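5-dehydro-2-deoxygluconokinase (PDB 2QCV) probably phosphorylates 5-dehydro-2-deoxy-D-gluconate with ATP, a step in the breakdown of myo-inositol, as a member of the PfkB carbohydrate kinase family. Local coordinates at residues Gly258-Thr263 against Glu327-Ala332; Leu293-Ala298 against Ala321-Asp326. One frame throughout, in Å; residues are numbered along the deposited sequence.

Contact 1 (Gly258-Thr263 against Glu327-Ala332); sequences GYAYKT and ETITIA
Two backbone hydrogen bonds flank Tyr261 and Thr328, whose CA atoms lie 4.1 Å apart, making a single beta bridge between Gly258-Thr263 and the C-terminal tail. Ile329 N donates to Ala260 O over 2.8 Å, and Lys262 N donates to Glu327 O over 2.9 Å; both donors lie in the plane of the carbonyl they address. In one of its two conformers the Lys262 side chain adds a third bond: it runs extended to CE, then bends, setting Lys262 NZ 3.1 Å from Thr328 O and well above the carbonyl plane. Water extends the pairing at both ends, one molecule joining Ala260 N to Ile329 O, another donating to Lys262 O and Glu327 O, so that Glu327 O receives two donors.

Among the apolar contacts the closest is a CH-pi interaction. With chi1 of 53°, OG1 of Thr328 takes the crowded position between N and the carbonyl carbon, and the methyl CG2 falls over one face of the Tyr261 ring, 3.6 Å from its centroid and displaced toward the rim. Ala260 CB meets Ile329 CD1 at 4.0 Å, while Tyr259 packs its CB against Thr328 CB.

The bridge joins the loop leaving edge strand 255-258 to the tail that follows helix 316-325. The Tyr261 side chain reaches Ala298 and Ser301 of helix 289-305 as well as Leu322 and Ile323 of helix 316-325.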
loop_
_atom_site.group_PDB
_atom_site.type_symbol
_atom_site.label_atom_id
_atom_site.label_comp_id
_atom_site.label_asym_id
_atom_site.label_seq_id
_atom_site.Cartn_x
_atom_site.Cartn_y
_atom_site.Cartn_z
ATOM N N GLY A 258 -35.548 -3.724 -29.662
ATOM C CA GLY A 258 -35.789 -2.326 -29.313
ATOM C C GLY A 258 -34.979 -1.418 -30.213
ATOM O O GLY A 258 -34.013 -1.880 -30.886
ATOM N N TYR A 259 -35.317 -0.122 -30.167
ATOM C CA TYR A 259 -34.804 0.869 -31.087
ATOM C C TYR A 259 -34.349 2.093 -30.321
ATOM O O TYR A 259 -35.047 2.563 -29.407
ATOM C CB TYR A 259 -35.891 1.284 -32.131
ATOM C CG TYR A 259 -36.557 0.065 -32.730
ATOM C CD1 TYR A 259 -36.003 -0.579 -33.837
ATOM C CD2 TYR A 259 -37.658 -0.510 -32.114
ATOM C CE1 TYR A 259 -36.573 -1.731 -34.327
ATOM C CE2 TYR A 259 -38.210 -1.660 -32.592
ATOM C CZ TYR A 259 -37.665 -2.253 -33.718
ATOM O OH TYR A 259 -38.253 -3.410 -34.173
ATOM N N ALA A 260 -33.190 2.596 -30.727
ATOM C CA ALA A 260 -32.705 3.917 -30.283
ATOM C C ALA A 260 -33.654 5.005 -30.754
ATOM O O ALA A 260 -34.206 4.918 -31.872
ATOM C CB ALA A 260 -31.301 4.194 -30.785
ATOM N N TYR A 261 -33.853 6.012 -29.897
ATOM C CA TYR A 261 -34.653 7.191 -30.268
ATOM C C TYR A 261 -33.770 8.282 -30.842
ATOM O O TYR A 261 -32.657 8.469 -30.382
ATOM C CB TYR A 261 -35.485 7.675 -29.075
ATOM C CG TYR A 261 -36.648 6.760 -28.858
ATOM C CD1 TYR A 261 -36.510 5.582 -28.116
ATOM C CD2 TYR A 261 -37.879 7.030 -29.428
ATOM C CE1 TYR A 261 -37.581 4.694 -27.941
ATOM C CE2 TYR A 261 -38.953 6.166 -29.261
ATOM C CZ TYR A 261 -38.800 4.996 -28.540
ATOM O OH TYR A 261 -39.849 4.147 -28.422
ATOM N N LYS A 262 -34.227 8.926 -31.917
ATOM C CA LYS A 262 -33.553 10.081 -32.498
ATOM C C LYS A 262 -33.398 11.120 -31.389
ATOM O O LYS A 262 -34.348 11.387 -30.660
ATOM C CB LYS A 262 -34.381 10.687 -33.638
ATOM C CG LYS A 262 -34.612 9.806 -34.861
ATOM C CD LYS A 262 -35.297 10.612 -35.986
ATOM C CE LYS A 262 -35.621 9.784 -37.240
ATOM N NZ LYS A 262 -34.639 8.707 -37.505
ATOM N N THR A 263 -32.217 11.697 -31.231
ATOM C CA THR A 263 -32.018 12.633 -30.111
ATOM C C THR A 263 -30.969 13.697 -30.416
ATOM O O THR A 263 -30.008 13.434 -31.133
ATOM C CB THR A 263 -31.785 11.872 -28.719
ATOM O OG1 THR A 263 -30.603 12.306 -28.047
ATOM C CG2 THR A 263 -31.731 10.348 -28.881
ATOM N N GLU A 327 -40.088 8.440 -32.964
ATOM C CA GLU A 327 -39.005 8.870 -33.845
ATOM C C GLU A 327 -37.761 8.080 -33.462
ATOM O O GLU A 327 -36.985 8.485 -32.606
ATOM C CB GLU A 327 -38.778 10.389 -33.765
ATOM C CG GLU A 327 -39.961 11.160 -34.350
ATOM C CD GLU A 327 -39.816 12.679 -34.282
ATOM O OE1 GLU A 327 -38.859 13.185 -33.644
ATOM O OE2 GLU A 327 -40.683 13.362 -34.876
ATOM N N THR A 328 -37.617 6.917 -34.082
ATOM C CA THR A 328 -36.579 5.976 -33.714
ATOM C C THR A 328 -35.625 5.835 -34.877
ATOM O O THR A 328 -35.905 6.334 -35.973
ATOM C CB THR A 328 -37.170 4.610 -33.386
ATOM O OG1 THR A 328 -37.986 4.200 -34.485
ATOM C CG2 THR A 328 -37.999 4.652 -32.082
ATOM N N ILE A 329 -34.490 5.187 -34.610
ATOM C CA ILE A 329 -33.451 4.929 -35.614
ATOM C C ILE A 329 -33.559 3.464 -36.078
ATOM O O ILE A 329 -33.489 2.538 -35.274
ATOM C CB ILE A 329 -32.040 5.145 -35.055
ATOM C CG1 ILE A 329 -31.876 6.597 -34.575
ATOM C CG2 ILE A 329 -30.971 4.815 -36.116
ATOM C CD1 ILE A 329 -30.608 6.830 -33.761
ATOM N N THR A 330 -33.723 3.262 -37.372
ATOM C CA THR A 330 -33.817 1.893 -37.913
ATOM C C THR A 330 -32.858 1.676 -39.078
ATOM O O THR A 330 -32.818 0.583 -39.647
ATOM C CB THR A 330 -35.274 1.535 -38.339
ATOM O OG1 THR A 330 -35.703 2.395 -39.400
ATOM C CG2 THR A 330 -36.275 1.617 -37.164
ATOM N N ILE A 331 -32.057 2.681 -39.420
ATOM C CA ILE A 331 -31.268 2.604 -40.627
ATOM C C ILE A 331 -29.973 1.868 -40.340
ATOM O O ILE A 331 -29.497 1.105 -41.193
ATOM C CB ILE A 331 -31.082 4.025 -41.267
ATOM C CG1 ILE A 331 -30.629 3.933 -42.721
ATOM C CG2 ILE A 331 -30.150 4.883 -40.453
ATOM C CD1 ILE A 331 -31.617 3.215 -43.587
ATOM N N ALA A 332 -29.448 2.073 -39.124
ATOM C CA ALA A 332 -28.260 1.395 -38.604
ATOM C C ALA A 332 -28.436 -0.135 -38.422
ATOM O O ALA A 332 -29.451 -0.686 -37.968
ATOM C CB ALA A 332 -27.854 2.035 -37.261
ATOM O OXT ALA A 332 -27.500 -0.877 -38.706
HETATM O O HOH W 1 -32.067 1.545 -33.157
HETATM O O HOH W 2 -37.007 10.655 -30.747
#

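Contact 2 (Leu293-Ala298 against Ala321-Asp326); sequences LKYGSA and ALIEKD
Ile323 is the main bump on helix 316-325, and it enters a hollow on helix 289-305 bordered by Lys294, Tyr295 and Ala298. The contact packs the last two helices of the ribokinase-like (PfkB) fold against each other. The short helical segments cross at 108°, their axes approaching to 9.7 Å, so the contact is compact and few side chains take part. With CG1 beside the backbone N and the chain extended beyond it (chi2 174°), the isoleucine puts its terminal methyl deepest. Ile323 CD1 comes over one face of the Tyr295 ring, 3.9 Å from the centroid and displaced toward the rim at CD1 and CE1, which makes a CH-pi contact. The same methyl touches the stem of Lys294, 4.0 Å from Lys294 CB, whereas the ammonium group runs off past the helix, with Lys294 NZ still 6.1 Å from Asp326 OD1, too far for a salt bridge.

Ala298, one turn after Lys294, supplies a small bump of its own. Its methyl sits between two branches of the other helix: Ala298 CB lies 3.8 Å from Ile323 CG1 and 3.9 Å from Leu322 CD2. Leu322, with CG anti to the backbone N (chi1 -169°), also lays CD2 against the Ala298 carbonyl, 3.5 Å from Ala298 O. An alanine at Ile323 would remove CG1, CG2 and CD1, and would probably leave the Tyr295 face and the Ala298 methyl more loosely packed.

Tyr295 turns its hydroxyl to Glu320, three residues before Ile323 on the same helix, a hydrogen bond that probably helps to hold the ring under the methyl. Across the two segments themselves no hydrogen bond or salt bridge forms, so the fit here rests on apolar shape, with polar fastening supplied at the phenol end.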
loop_
_atom_site.group_PDB
_atom_site.type_symbol
_atom_site.label_atom_id
_atom_site.label_comp_id
_atom_site.label_asym_id
_atom_site.label_seq_id
_atom_site.Cartn_x
_atom_site.Cartn_y
_atom_site.Cartn_z
ATOM N N LEU A 293 -38.099 -2.653 -23.642
ATOM C CA LEU A 293 -36.995 -2.155 -24.468
ATOM C C LEU A 293 -37.230 -0.713 -24.960
ATOM O O LEU A 293 -36.272 0.081 -25.019
ATOM C CB LEU A 293 -36.736 -3.107 -25.637
ATOM C CG LEU A 293 -36.237 -4.522 -25.347
ATOM C CD1 LEU A 293 -36.286 -5.378 -26.661
ATOM C CD2 LEU A 293 -34.804 -4.531 -24.726
ATOM N N LYS A 294 -38.487 -0.358 -25.254
ATOM C CA LYS A 294 -38.800 1.006 -25.700
ATOM C C LYS A 294 -38.666 1.993 -24.554
ATOM O O LYS A 294 -38.145 3.096 -24.717
ATOM C CB LYS A 294 -40.219 1.076 -26.243
ATOM C CG LYS A 294 -40.495 0.147 -27.400
ATOM C CD LYS A 294 -41.842 0.402 -28.080
ATOM C CE LYS A 294 -42.219 -0.752 -29.038
ATOM N NZ LYS A 294 -41.136 -1.010 -30.030
ATOM N N TYR A 295 -39.147 1.607 -23.375
ATOM C CA TYR A 295 -38.973 2.429 -22.199
ATOM C C TYR A 295 -37.505 2.703 -21.899
ATOM O O TYR A 295 -37.178 3.835 -21.624
ATOM C CB TYR A 295 -39.667 1.811 -20.980
ATOM C CG TYR A 295 -41.130 2.150 -20.894
ATOM C CD1 TYR A 295 -42.072 1.551 -21.759
ATOM C CD2 TYR A 295 -41.601 3.033 -19.928
ATOM C CE1 TYR A 295 -43.400 1.848 -21.664
ATOM C CE2 TYR A 295 -42.993 3.353 -19.835
ATOM C CZ TYR A 295 -43.867 2.745 -20.708
ATOM O OH TYR A 295 -45.220 3.009 -20.669
ATOM N N GLY A 296 -36.634 1.697 -21.973
ATOM C CA GLY A 296 -35.218 1.903 -21.664
ATOM C C GLY A 296 -34.599 2.834 -22.706
ATOM O O GLY A 296 -33.880 3.784 -22.376
ATOM N N SER A 297 -34.908 2.569 -23.966
ATOM C CA SER A 297 -34.363 3.378 -25.032
ATOM C C SER A 297 -34.841 4.829 -24.995
ATOM O O SER A 297 -34.043 5.761 -25.195
ATOM C CB SER A 297 -34.699 2.757 -26.395
ATOM O OG SER A 297 -34.385 1.397 -26.407
ATOM N N ALA A 298 -36.125 5.042 -24.742
ATOM C CA ALA A 298 -36.660 6.399 -24.666
ATOM C C ALA A 298 -36.044 7.189 -23.500
ATOM O O ALA A 298 -35.688 8.375 -23.625
ATOM C CB ALA A 298 -38.232 6.351 -24.566
ATOM N N ALA A 321 -44.499 9.964 -23.913
ATOM C CA ALA A 321 -44.684 10.899 -24.995
ATOM C C ALA A 321 -43.655 10.644 -26.124
ATOM O O ALA A 321 -43.967 10.754 -27.321
ATOM C CB ALA A 321 -44.560 12.319 -24.462
ATOM N N LEU A 322 -42.429 10.327 -25.735
ATOM C CA LEU A 322 -41.363 10.083 -26.713
ATOM C C LEU A 322 -41.652 8.781 -27.454
ATOM O O LEU A 322 -41.464 8.702 -28.681
ATOM C CB LEU A 322 -39.971 10.092 -26.039
ATOM C CG LEU A 322 -38.797 10.105 -27.018
ATOM C CD1 LEU A 322 -38.710 11.479 -27.714
ATOM C CD2 LEU A 322 -37.449 9.701 -26.346
ATOM N N ILE A 323 -42.104 7.769 -26.710
ATOM C CA ILE A 323 -42.509 6.480 -27.325
ATOM C C ILE A 323 -43.662 6.691 -28.313
ATOM O O ILE A 323 -43.629 6.168 -29.433
ATOM C CB ILE A 323 -42.881 5.420 -26.272
ATOM C CG1 ILE A 323 -41.641 5.027 -25.447
ATOM C CG2 ILE A 323 -43.498 4.170 -26.948
ATOM C CD1 ILE A 323 -41.961 4.058 -24.259
ATOM N N GLU A 324 -44.669 7.473 -27.905
ATOM C CA GLU A 324 -45.798 7.754 -28.782
ATOM C C GLU A 324 -45.336 8.496 -30.037
ATOM O O GLU A 324 -45.793 8.195 -31.142
ATOM C CB GLU A 324 -46.871 8.565 -28.049
ATOM C CG GLU A 324 -47.612 7.746 -26.989
ATOM N N LYS A 325 -44.437 9.459 -29.877
ATOM C CA LYS A 325 -43.927 10.224 -31.026
ATOM C C LYS A 325 -43.190 9.287 -32.016
ATOM O O LYS A 325 -43.249 9.484 -33.219
ATOM C CB LYS A 325 -43.058 11.391 -30.559
ATOM C CG LYS A 325 -42.454 12.203 -31.691
ATOM C CD LYS A 325 -41.615 13.422 -31.218
ATOM C CE LYS A 325 -42.251 14.749 -31.640
ATOM N NZ LYS A 325 -41.314 15.925 -31.556
ATOM N N ASP A 326 -42.513 8.267 -31.488
ATOM C CA ASP A 326 -41.987 7.121 -32.272
ATOM C C ASP A 326 -40.998 7.552 -33.343
ATOM O O ASP A 326 -41.033 7.072 -34.468
ATOM C CB ASP A 326 -43.121 6.282 -32.856
ATOM C CG ASP A 326 -42.648 4.939 -33.455
ATOM O OD1 ASP A 326 -41.648 4.316 -32.986
ATOM O OD2 ASP A 326 -43.321 4.497 -34.397
#

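In the fold
Contact 2 is nested along the chain within the loop closed by contact 1, and their centres lie about 10 Å apart on the same side of the subunit. Helix 316-325 carries one side of contact 2 and leads through Asp326, which has positive phi, into the tail used by contact 1, so the two fasten consecutive pieces of the C-terminal region. Tyr261 joins them physically: its CD1 lies 3.4 Å from Ala298 N, and its OH is 3.6 Å from Ile323 CG1. Tyr259 O also packs 3.0 Å from Ser297 CB. Both contacts lie toward the periphery, with centres about 22 Å and 19 Å from that of the chain, and no ligand contributes to either.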